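Local coordinates for spike protein P1 (Pseudoalteromonas phage pm2, PDB 2VVE) that binds the host receptor as the spike standing at the fivefold vertices of a marine, lipid-containing bacteriophage, at residues Asp30-Pro41 with Gly245-Thr254; Pro155-Glu164 with Leu191-His202. All coordinates share one frame; numbering follows the deposited sequence.

Contact 1. Residues Asp30-Pro41 with Gly245-Thr254; sequences DASRNRASIKSP and GYAQILMERT
The guanidinium of Arg-35 meets the carboxylate of Glu-252 at its edge: NH2 lies 3.0 Å from Glu-252 OE2, near the guanidinium plane. The groups are turned 52° apart and the N-H...O angle is 134°, which makes the hydrogen bond within this salt bridge weak. Leu-250 CD2 approaches the same guanidinium obliquely. Both charged ends have partners on a second subunit, where Arg-35 NH2 donates to Gln-71 O and Glu-252 OE2 accepts from Asn-73 N.

These strands, 33-39 and 245-253, are the two central, antiparallel members of a four-stranded jelly-roll sheet, flanked by 69-72 and 11-19. With CG opposite its backbone N (chi1 176°) and the chain extended to NE, Arg-35 runs side by side with Glu-252, its CD 3.5 Å from Glu-252 OE1. Beneath the pair is a classic beta bulge, Asn-34 and Arg-35 both facing Glu-252: Glu-252 O takes a firm bond from Asn-34 N and a weak one from Arg-35 N. Beyond it, Ser-37 with Leu-250 and Lys-39 with Gln-248 are regular hydrogen-bonded pairs.

The other face carries Ala-36, Ile-38, Ile-249 and Met-251, with Arg-33 and Arg-253 at one end; Ile-38 packs on Leu-26, and Arg-33, Ala-36 and Met-251 on Leu-27. There Ile-249 CD1 lies 3.7 Å from Ile-38 CG2 and equally near its CG1, while Met-251 crosses Arg-33 at about a right angle, CE 3.7 Å from Arg-33 CD.

At the turn end, Asp-30 OD1 accepts from Ser-32 N, an Asx turn, and from Ser-32 OG on its syn side, both from one face of the carboxylate. Arg-253 CD rests 3.3 Å from that Ser-32 OG. Asn-34 ND2, which also bonds to Ser-9 OG, gives a hydrogen to Thr-254 OG1 at 3.0 Å, the hydroxyl tilted out of the amide plane.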
loop_
_atom_site.group_PDB
_atom_site.type_symbol
_atom_site.label_atom_id
_atom_site.label_comp_id
_atom_site.label_asym_id
_atom_site.label_seq_id
_atom_site.Cartn_x
_atom_site.Cartn_y
_atom_site.Cartn_z
ATOM N N ASP A 30 -5.812 -15.233 -31.878
ATOM C CA ASP A 30 -6.179 -16.596 -31.522
ATOM C C ASP A 30 -7.686 -16.617 -31.274
ATOM O O ASP A 30 -8.156 -16.174 -30.222
ATOM C CB ASP A 30 -5.373 -17.016 -30.284
ATOM C CG ASP A 30 -5.732 -18.400 -29.777
ATOM O OD1 ASP A 30 -6.688 -19.026 -30.288
ATOM O OD2 ASP A 30 -5.057 -18.853 -28.835
ATOM N N ALA A 31 -8.426 -17.126 -32.262
ATOM C CA ALA A 31 -9.892 -17.160 -32.221
ATOM C C ALA A 31 -10.449 -17.870 -30.980
ATOM O O ALA A 31 -11.582 -17.614 -30.580
ATOM C CB ALA A 31 -10.447 -17.799 -33.490
ATOM N N SER A 32 -9.660 -18.755 -30.375
ATOM C CA SER A 32 -10.145 -19.512 -29.218
ATOM C C SER A 32 -10.102 -18.693 -27.925
ATOM O O SER A 32 -10.863 -18.967 -26.985
ATOM C CB SER A 32 -9.423 -20.862 -29.076
ATOM O OG SER A 32 -8.023 -20.717 -28.852
ATOM N N ARG A 33 -9.249 -17.665 -27.892
ATOM C CA ARG A 33 -9.009 -16.926 -26.647
ATOM C C ARG A 33 -10.128 -15.936 -26.301
ATOM O O ARG A 33 -10.506 -15.098 -27.118
ATOM C CB ARG A 33 -7.652 -16.216 -26.684
ATOM C CG ARG A 33 -7.246 -15.644 -25.330
ATOM C CD ARG A 33 -5.902 -14.916 -25.439
ATOM N NE ARG A 33 -6.060 -13.615 -26.094
ATOM C CZ ARG A 33 -5.529 -13.282 -27.267
ATOM N NH1 ARG A 33 -4.768 -14.138 -27.951
ATOM N NH2 ARG A 33 -5.749 -12.075 -27.754
ATOM N N ASN A 34 -10.639 -16.039 -25.078
ATOM C CA ASN A 34 -11.662 -15.122 -24.582
ATOM C C ASN A 34 -11.177 -14.126 -23.542
ATOM O O ASN A 34 -11.754 -13.040 -23.385
ATOM C CB ASN A 34 -12.814 -15.921 -23.977
ATOM C CG ASN A 34 -13.584 -16.670 -25.009
ATOM O OD1 ASN A 34 -13.776 -16.182 -26.139
ATOM N ND2 ASN A 34 -14.026 -17.880 -24.655
ATOM N N ARG A 35 -10.148 -14.509 -22.795
ATOM C CA ARG A 35 -9.691 -13.687 -21.685
ATOM C C ARG A 35 -8.257 -14.035 -21.315
ATOM O O ARG A 35 -7.848 -15.200 -21.389
ATOM C CB ARG A 35 -10.638 -13.876 -20.485
ATOM C CG ARG A 35 -10.213 -13.133 -19.218
ATOM C CD ARG A 35 -11.243 -13.300 -18.097
ATOM N NE ARG A 35 -10.873 -12.496 -16.940
ATOM C CZ ARG A 35 -10.226 -12.938 -15.863
ATOM N NH1 ARG A 35 -9.948 -12.083 -14.895
ATOM N NH2 ARG A 35 -9.867 -14.216 -15.741
ATOM N N ALA A 36 -7.495 -13.008 -20.945
ATOM C CA ALA A 36 -6.170 -13.181 -20.361
ATOM C C ALA A 36 -6.050 -12.278 -19.126
ATOM O O ALA A 36 -6.353 -11.088 -19.195
ATOM C CB ALA A 36 -5.088 -12.859 -21.384
ATOM N N SER A 37 -5.652 -12.853 -17.994
ATOM C CA SER A 37 -5.285 -12.049 -16.819
ATOM C C SER A 37 -3.764 -12.050 -16.706
ATOM O O SER A 37 -3.144 -13.106 -16.624
ATOM C CB SER A 37 -5.942 -12.585 -15.534
ATOM O OG SER A 37 -6.009 -11.594 -14.494
ATOM N N ILE A 38 -3.178 -10.854 -16.680
ATOM C CA ILE A 38 -1.745 -10.672 -16.860
ATOM C C ILE A 38 -1.156 -9.839 -15.709
ATOM O O ILE A 38 -1.760 -8.864 -15.264
ATOM C CB ILE A 38 -1.467 -9.955 -18.203
ATOM C CG1 ILE A 38 -2.108 -10.726 -19.371
ATOM C CG2 ILE A 38 0.043 -9.701 -18.421
ATOM C CD1 ILE A 38 -2.430 -9.877 -20.569
ATOM N N LYS A 39 0.041 -10.219 -15.258
ATOM C CA LYS A 39 0.782 -9.396 -14.311
ATOM C C LYS A 39 2.235 -9.354 -14.746
ATOM O O LYS A 39 2.864 -10.399 -14.919
ATOM C CB LYS A 39 0.695 -9.909 -12.869
ATOM C CG LYS A 39 1.386 -8.955 -11.838
ATOM C CD LYS A 39 1.514 -9.563 -10.433
ATOM C CE LYS A 39 0.137 -9.773 -9.795
ATOM N NZ LYS A 39 0.221 -10.337 -8.411
ATOM N N SER A 40 2.747 -8.138 -14.914
ATOM C CA SER A 40 4.150 -7.926 -15.304
ATOM C C SER A 40 4.956 -7.460 -14.096
ATOM O O SER A 40 4.478 -6.623 -13.332
ATOM C CB SER A 40 4.240 -6.879 -16.418
ATOM O OG SER A 40 5.589 -6.589 -16.759
ATOM N N PRO A 41 6.189 -7.980 -13.929
ATOM C CA PRO A 41 7.002 -7.561 -12.802
ATOM C C PRO A 41 7.683 -6.212 -13.041
ATOM O O PRO A 41 8.331 -5.688 -12.139
ATOM C CB PRO A 41 8.058 -8.674 -12.705
ATOM C CG PRO A 41 8.252 -9.111 -14.118
ATOM C CD PRO A 41 6.888 -8.988 -14.762
ATOM N N GLY A 245 12.003 -9.715 -17.527
ATOM C CA GLY A 245 11.167 -10.304 -16.509
ATOM C C GLY A 245 10.222 -11.246 -17.194
ATOM O O GLY A 245 10.175 -11.309 -18.435
ATOM N N TYR A 246 9.472 -11.985 -16.393
ATOM C CA TYR A 246 8.486 -12.899 -16.931
ATOM C C TYR A 246 7.101 -12.417 -16.537
ATOM O O TYR A 246 6.811 -12.257 -15.348
ATOM C CB TYR A 246 8.753 -14.328 -16.444
ATOM C CG TYR A 246 10.082 -14.861 -16.933
ATOM C CD1 TYR A 246 11.265 -14.569 -16.253
ATOM C CD2 TYR A 246 10.163 -15.618 -18.095
ATOM C CE1 TYR A 246 12.502 -15.033 -16.713
ATOM C CE2 TYR A 246 11.397 -16.100 -18.558
ATOM C CZ TYR A 246 12.550 -15.806 -17.866
ATOM O OH TYR A 246 13.756 -16.276 -18.336
ATOM N N ALA A 247 6.270 -12.166 -17.545
ATOM C CA ALA A 247 4.867 -11.805 -17.335
ATOM C C ALA A 247 4.077 -13.058 -17.006
ATOM O O ALA A 247 4.259 -14.095 -17.637
ATOM C CB ALA A 247 4.297 -11.126 -18.575
ATOM N N GLN A 248 3.230 -12.964 -15.989
ATOM C CA GLN A 248 2.405 -14.091 -15.546
ATOM C C GLN A 248 1.106 -14.038 -16.325
ATOM O O GLN A 248 0.472 -12.980 -16.372
ATOM C CB GLN A 248 2.117 -13.962 -14.037
ATOM C CG GLN A 248 3.362 -13.937 -13.136
ATOM C CD GLN A 248 4.152 -15.231 -13.218
ATOM O OE1 GLN A 248 3.576 -16.318 -13.351
ATOM N NE2 GLN A 248 5.484 -15.125 -13.143
ATOM N N ILE A 249 0.701 -15.159 -16.929
ATOM C CA ILE A 249 -0.500 -15.200 -17.757
ATOM C C ILE A 249 -1.410 -16.338 -17.356
ATOM O O ILE A 249 -0.985 -17.476 -17.263
ATOM C CB ILE A 249 -0.192 -15.394 -19.290
ATOM C CG1 ILE A 249 1.009 -14.562 -19.757
ATOM C CG2 ILE A 249 -1.474 -15.173 -20.150
ATOM C CD1 ILE A 249 0.806 -13.047 -19.729
ATOM N N LEU A 250 -2.661 -15.998 -17.094
ATOM C CA LEU A 250 -3.737 -16.975 -17.024
ATOM C C LEU A 250 -4.636 -16.690 -18.218
ATOM O O LEU A 250 -5.196 -15.591 -18.336
ATOM C CB LEU A 250 -4.494 -16.843 -15.695
ATOM C CG LEU A 250 -5.670 -17.822 -15.582
ATOM C CD1 LEU A 250 -5.706 -18.433 -14.204
ATOM C CD2 LEU A 250 -6.996 -17.155 -15.935
ATOM N N MET A 251 -4.748 -17.673 -19.111
ATOM C CA MET A 251 -5.537 -17.542 -20.321
ATOM C C MET A 251 -6.753 -18.463 -20.271
ATOM O O MET A 251 -6.642 -19.626 -19.867
ATOM C CB MET A 251 -4.673 -17.935 -21.523
ATOM C CG MET A 251 -5.386 -17.738 -22.829
ATOM S SD MET A 251 -4.296 -18.095 -24.210
ATOM C CE MET A 251 -3.068 -16.813 -24.038
ATOM N N GLU A 252 -7.892 -17.948 -20.725
ATOM C CA GLU A 252 -9.122 -18.733 -20.863
ATOM C C GLU A 252 -9.557 -18.797 -22.327
ATOM O O GLU A 252 -9.556 -17.792 -23.036
ATOM C CB GLU A 252 -10.241 -18.150 -20.006
ATOM C CG GLU A 252 -9.768 -17.819 -18.574
ATOM C CD GLU A 252 -10.842 -17.161 -17.726
ATOM O OE1 GLU A 252 -11.888 -16.773 -18.273
ATOM O OE2 GLU A 252 -10.633 -17.056 -16.509
ATOM N N ARG A 253 -9.909 -19.999 -22.762
ATOM C CA ARG A 253 -10.256 -20.271 -24.160
ATOM C C ARG A 253 -11.476 -21.181 -24.270
ATOM O O ARG A 253 -11.759 -21.967 -23.356
ATOM C CB ARG A 253 -9.077 -20.930 -24.886
ATOM C CG ARG A 253 -7.858 -20.024 -25.092
ATOM C CD ARG A 253 -6.724 -20.772 -25.767
ATOM N NE ARG A 253 -6.216 -21.837 -24.913
ATOM C CZ ARG A 253 -5.337 -22.758 -25.291
ATOM N NH1 ARG A 253 -4.858 -22.762 -26.531
ATOM N NH2 ARG A 253 -4.948 -23.681 -24.424
ATOM N N THR A 254 -12.179 -21.085 -25.400
ATOM C CA THR A 254 -13.342 -21.925 -25.689
ATOM C C THR A 254 -12.896 -23.371 -25.937
ATOM O O THR A 254 -11.771 -23.621 -26.377
ATOM C CB THR A 254 -14.130 -21.386 -26.910
ATOM O OG1 THR A 254 -14.591 -20.059 -26.631
ATOM C CG2 THR A 254 -15.346 -22.274 -27.247
#

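Contact 2. Residues Pro155-Glu164 with Leu191-His202; sequences PAFYITEGDE and LDVMVTLSAGVH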
loop_
_atom_site.group_PDB
_atom_site.type_symbol
_atom_site.label_atom_id
_atom_site.label_comp_id
_atom_site.label_asym_id
_atom_site.label_seq_id
_atom_site.Cartn_x
_atom_site.Cartn_y
_atom_site.Cartn_z
ATOM N N PRO A 155 40.863 -11.419 -11.733
ATOM C CA PRO A 155 39.599 -10.776 -11.374
ATOM C C PRO A 155 38.566 -11.809 -10.917
ATOM O O PRO A 155 38.619 -12.964 -11.345
ATOM C CB PRO A 155 39.163 -10.084 -12.675
ATOM C CG PRO A 155 39.871 -10.856 -13.768
ATOM C CD PRO A 155 41.168 -11.295 -13.174
ATOM N N ALA A 156 37.660 -11.409 -10.034
ATOM C CA ALA A 156 36.608 -12.321 -9.567
ATOM C C ALA A 156 35.304 -11.581 -9.325
ATOM O O ALA A 156 35.298 -10.348 -9.193
ATOM C CB ALA A 156 37.045 -13.053 -8.300
ATOM N N PHE A 157 34.204 -12.335 -9.318
ATOM C CA PHE A 157 32.970 -11.896 -8.673
ATOM C C PHE A 157 32.888 -12.642 -7.373
ATOM O O PHE A 157 32.968 -13.874 -7.372
ATOM C CB PHE A 157 31.738 -12.264 -9.498
ATOM C CG PHE A 157 31.720 -11.663 -10.867
ATOM C CD1 PHE A 157 31.744 -10.282 -11.039
ATOM C CD2 PHE A 157 31.661 -12.482 -11.989
ATOM C CE1 PHE A 157 31.705 -9.716 -12.332
ATOM C CE2 PHE A 157 31.638 -11.936 -13.288
ATOM C CZ PHE A 157 31.654 -10.548 -13.451
ATOM N N TYR A 158 32.754 -11.902 -6.268
ATOM C CA TYR A 158 32.371 -12.511 -4.999
ATOM C C TYR A 158 30.856 -12.356 -4.871
ATOM O O TYR A 158 30.355 -11.234 -4.856
ATOM C CB TYR A 158 33.049 -11.815 -3.811
ATOM C CG TYR A 158 34.545 -12.021 -3.676
ATOM C CD1 TYR A 158 35.250 -12.932 -4.485
ATOM C CD2 TYR A 158 35.256 -11.302 -2.731
ATOM C CE1 TYR A 158 36.626 -13.099 -4.336
ATOM C CE2 TYR A 158 36.615 -11.464 -2.579
ATOM C CZ TYR A 158 37.299 -12.358 -3.362
ATOM O OH TYR A 158 38.662 -12.484 -3.147
ATOM N N ILE A 159 30.135 -13.471 -4.772
ATOM C CA ILE A 159 28.670 -13.442 -4.785
ATOM C C ILE A 159 28.098 -14.102 -3.528
ATOM O O ILE A 159 28.534 -15.188 -3.134
ATOM C CB ILE A 159 28.092 -14.134 -6.050
ATOM C CG1 ILE A 159 28.777 -13.601 -7.320
ATOM C CG2 ILE A 159 26.555 -13.970 -6.112
ATOM C CD1 ILE A 159 28.221 -14.174 -8.636
ATOM N N THR A 160 27.104 -13.469 -2.906
ATOM C CA THR A 160 26.479 -14.082 -1.723
ATOM C C THR A 160 25.788 -15.395 -2.153
ATOM O O THR A 160 25.139 -15.441 -3.193
ATOM C CB THR A 160 25.460 -13.136 -1.036
ATOM O OG1 THR A 160 24.461 -12.744 -1.976
ATOM C CG2 THR A 160 26.153 -11.871 -0.483
ATOM N N GLU A 161 25.961 -16.466 -1.381
ATOM C CA GLU A 161 25.295 -17.738 -1.713
ATOM C C GLU A 161 23.848 -17.714 -1.240
ATOM O O GLU A 161 22.967 -18.316 -1.861
ATOM C CB GLU A 161 26.032 -18.949 -1.130
ATOM C CG GLU A 161 25.516 -20.281 -1.703
ATOM C CD GLU A 161 26.452 -21.445 -1.462
ATOM O OE1 GLU A 161 26.706 -21.771 -0.280
ATOM O OE2 GLU A 161 26.925 -22.041 -2.459
ATOM N N GLY A 162 23.616 -17.038 -0.120
ATOM C CA GLY A 162 22.266 -16.671 0.277
ATOM C C GLY A 162 21.961 -15.299 -0.289
ATOM O O GLY A 162 22.619 -14.841 -1.236
ATOM N N ASP A 163 20.979 -14.626 0.300
ATOM C CA ASP A 163 20.566 -13.315 -0.195
ATOM C C ASP A 163 21.491 -12.196 0.301
ATOM O O ASP A 163 22.533 -12.468 0.903
ATOM C CB ASP A 163 19.094 -13.039 0.143
ATOM C CG ASP A 163 18.808 -13.074 1.635
ATOM O OD1 ASP A 163 19.755 -13.014 2.449
ATOM O OD2 ASP A 163 17.616 -13.157 1.993
ATOM N N GLU A 164 21.106 -10.944 0.054
ATOM C CA GLU A 164 21.947 -9.793 0.395
ATOM C C GLU A 164 22.107 -9.567 1.911
ATOM O O GLU A 164 22.942 -8.761 2.332
ATOM C CB GLU A 164 21.461 -8.522 -0.330
ATOM C CG GLU A 164 20.212 -7.849 0.266
ATOM C CD GLU A 164 18.896 -8.490 -0.169
ATOM O OE1 GLU A 164 17.906 -7.743 -0.335
ATOM O OE2 GLU A 164 18.839 -9.729 -0.343
ATOM N N LEU A 191 35.967 -11.718 -18.498
ATOM C CA LEU A 191 35.708 -12.631 -17.404
ATOM C C LEU A 191 34.371 -13.283 -17.762
ATOM O O LEU A 191 33.409 -12.588 -18.076
ATOM C CB LEU A 191 35.672 -11.857 -16.069
ATOM C CG LEU A 191 35.270 -12.577 -14.779
ATOM C CD1 LEU A 191 36.172 -13.760 -14.446
ATOM C CD2 LEU A 191 35.202 -11.599 -13.599
ATOM N N ASP A 192 34.321 -14.613 -17.787
ATOM C CA ASP A 192 33.101 -15.311 -18.196
ATOM C C ASP A 192 32.915 -16.538 -17.321
ATOM O O ASP A 192 33.648 -17.532 -17.449
ATOM C CB ASP A 192 33.169 -15.695 -19.686
ATOM C CG ASP A 192 31.867 -16.329 -20.222
ATOM O OD1 ASP A 192 30.871 -16.534 -19.476
ATOM O OD2 ASP A 192 31.839 -16.612 -21.434
ATOM N N VAL A 193 31.942 -16.452 -16.419
ATOM C CA VAL A 193 31.652 -17.563 -15.519
ATOM C C VAL A 193 30.195 -17.987 -15.632
ATOM O O VAL A 193 29.308 -17.167 -15.907
ATOM C CB VAL A 193 32.004 -17.224 -14.028
ATOM C CG1 VAL A 193 33.504 -16.941 -13.880
ATOM C CG2 VAL A 193 31.167 -16.049 -13.515
ATOM N N MET A 194 29.954 -19.269 -15.413
ATOM C CA MET A 194 28.613 -19.756 -15.184
ATOM C C MET A 194 28.357 -19.662 -13.682
ATOM O O MET A 194 29.193 -20.050 -12.870
ATOM C CB MET A 194 28.464 -21.210 -15.646
ATOM C CG MET A 194 28.629 -21.425 -17.146
ATOM S SD MET A 194 27.470 -20.462 -18.139
ATOM C CE MET A 194 25.911 -21.153 -17.605
ATOM N N VAL A 195 27.190 -19.149 -13.324
ATOM C CA VAL A 195 26.787 -19.048 -11.934
ATOM C C VAL A 195 25.413 -19.676 -11.774
ATOM O O VAL A 195 24.550 -19.533 -12.649
ATOM C CB VAL A 195 26.773 -17.564 -11.470
ATOM C CG1 VAL A 195 26.387 -17.457 -10.022
ATOM C CG2 VAL A 195 28.136 -16.940 -11.667
ATOM N N THR A 196 25.218 -20.385 -10.666
ATOM C CA THR A 196 23.943 -21.019 -10.381
ATOM C C THR A 196 23.433 -20.523 -9.038
ATOM O O THR A 196 24.063 -20.762 -8.007
ATOM C CB THR A 196 24.058 -22.569 -10.376
ATOM O OG1 THR A 196 24.518 -23.019 -11.655
ATOM C CG2 THR A 196 22.722 -23.204 -10.079
ATOM N N LEU A 197 22.288 -19.846 -9.059
ATOM C CA LEU A 197 21.771 -19.176 -7.862
ATOM C C LEU A 197 20.329 -19.526 -7.524
ATOM O O LEU A 197 19.501 -19.714 -8.405
ATOM C CB LEU A 197 21.884 -17.657 -8.015
ATOM C CG LEU A 197 23.268 -17.048 -8.280
ATOM C CD1 LEU A 197 23.155 -15.555 -8.567
ATOM C CD2 LEU A 197 24.266 -17.319 -7.146
ATOM N N SER A 198 20.044 -19.586 -6.224
ATOM C CA SER A 198 18.679 -19.712 -5.728
ATOM C C SER A 198 17.891 -18.442 -6.022
ATOM O O SER A 198 18.472 -17.357 -6.158
ATOM C CB SER A 198 18.702 -19.968 -4.222
ATOM O OG SER A 198 19.489 -18.992 -3.575
ATOM N N ALA A 199 16.571 -18.583 -6.118
ATOM C CA ALA A 199 15.685 -17.445 -6.336
ATOM C C ALA A 199 15.904 -16.411 -5.245
ATOM O O ALA A 199 16.195 -16.755 -4.092
ATOM C CB ALA A 199 14.228 -17.889 -6.365
ATOM N N GLY A 200 15.782 -15.144 -5.619
ATOM C CA GLY A 200 16.001 -14.055 -4.681
ATOM C C GLY A 200 17.173 -13.177 -5.058
ATOM O O GLY A 200 17.805 -13.365 -6.104
ATOM N N VAL A 201 17.468 -12.223 -4.187
ATOM C CA VAL A 201 18.497 -11.239 -4.446
ATOM C C VAL A 201 19.849 -11.793 -4.006
ATOM O O VAL A 201 19.974 -12.358 -2.918
ATOM C CB VAL A 201 18.172 -9.901 -3.733
ATOM C CG1 VAL A 201 19.293 -8.899 -3.891
ATOM C CG2 VAL A 201 16.856 -9.328 -4.255
ATOM N N HIS A 202 20.848 -11.648 -4.873
ATOM C CA HIS A 202 22.222 -11.992 -4.549
ATOM C C HIS A 202 23.082 -10.764 -4.834
ATOM O O HIS A 202 22.899 -10.077 -5.841
ATOM C CB HIS A 202 22.728 -13.180 -5.378
ATOM C CG HIS A 202 22.001 -14.461 -5.095
ATOM N ND1 HIS A 202 22.483 -15.407 -4.221
ATOM C CD2 HIS A 202 20.807 -14.929 -5.539
ATOM C CE1 HIS A 202 21.634 -16.416 -4.151
ATOM N NE2 HIS A 202 20.605 -16.149 -4.938
HETATM O O HOH W 1 22.457 -19.479 -4.263
#
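Leu-191 pushes a methyl onto the flat of Phe-157: CD2 lies over one ring face, 3.8 Å from the centroid, a CH-pi contact displaced toward the rim at CE2. The two side chains run past one another with opposite headings, and the same methyl touches Pro-155 CB. At the edge of the same ring, in its plane, sits Val-193 CG2, 3.9 Å from Phe-157 CD2, and the ring fills the angle between the two residues.

Ile-159 is the next bump. Its CD1 drops into the fork of Val-195, 4.0 Å from Val-195 CG1 and almost as near CG2, the two side chains meeting tip to tip. Its other branch, CG2, goes into the corner between Leu-197 CD2 and His-202 CB.

This is the inside of a beta sandwich, consistent with a jelly roll: strands 155-160 and 191-195 belong to facing sheets, and the axes of these segments approach to 8.5 Å and are inclined by 38°. Leu-131 and Ala-133 of the neighbouring strand 129-137 also pack on Phe-157. After 191-195 the chain crosses to the opposite sheet, where strand 200-208 pairs with 151-160.

His-202 closes the row of apolar contacts on the side of Thr-160. ND1 donates to Thr-160 O at 2.8 Å, in the ring plane but above the carbonyl plane, and NE2 donates to Ser-198 O at 2.7 Å; two donating nitrogens would suggest a protonated ring, its rotation fixed from both sides. Leu-197 CB sits over one face, displaced toward the rim. A water joins Glu-161 O to Ser-198 N alongside. Farther out, Glu-164 folds at chi2 (-82°) and lays its carboxylate across Val-201, OE2 3.5 Å from Val-201 CB.

Contact 1 joins neighbouring strands of one sheet, whereas contact 2 joins facing sheets of another sandwich; the two share no strand. Their centres lie 32 Å apart and their nearest atoms about 11 Å, so the two do not meet. In the sequence, contact 2 falls within the long excursion that contact 1 closes, since the C-terminal strand 245-253 returns to the jelly roll entered near the start of the chain. Backbone pairing dominates contact 1, which is partly buried and has charged side chains shared with a second subunit. Contact 2 is buried, mostly apolar interdigitation, its polar bonds gathered at one end, and no other subunit touches it.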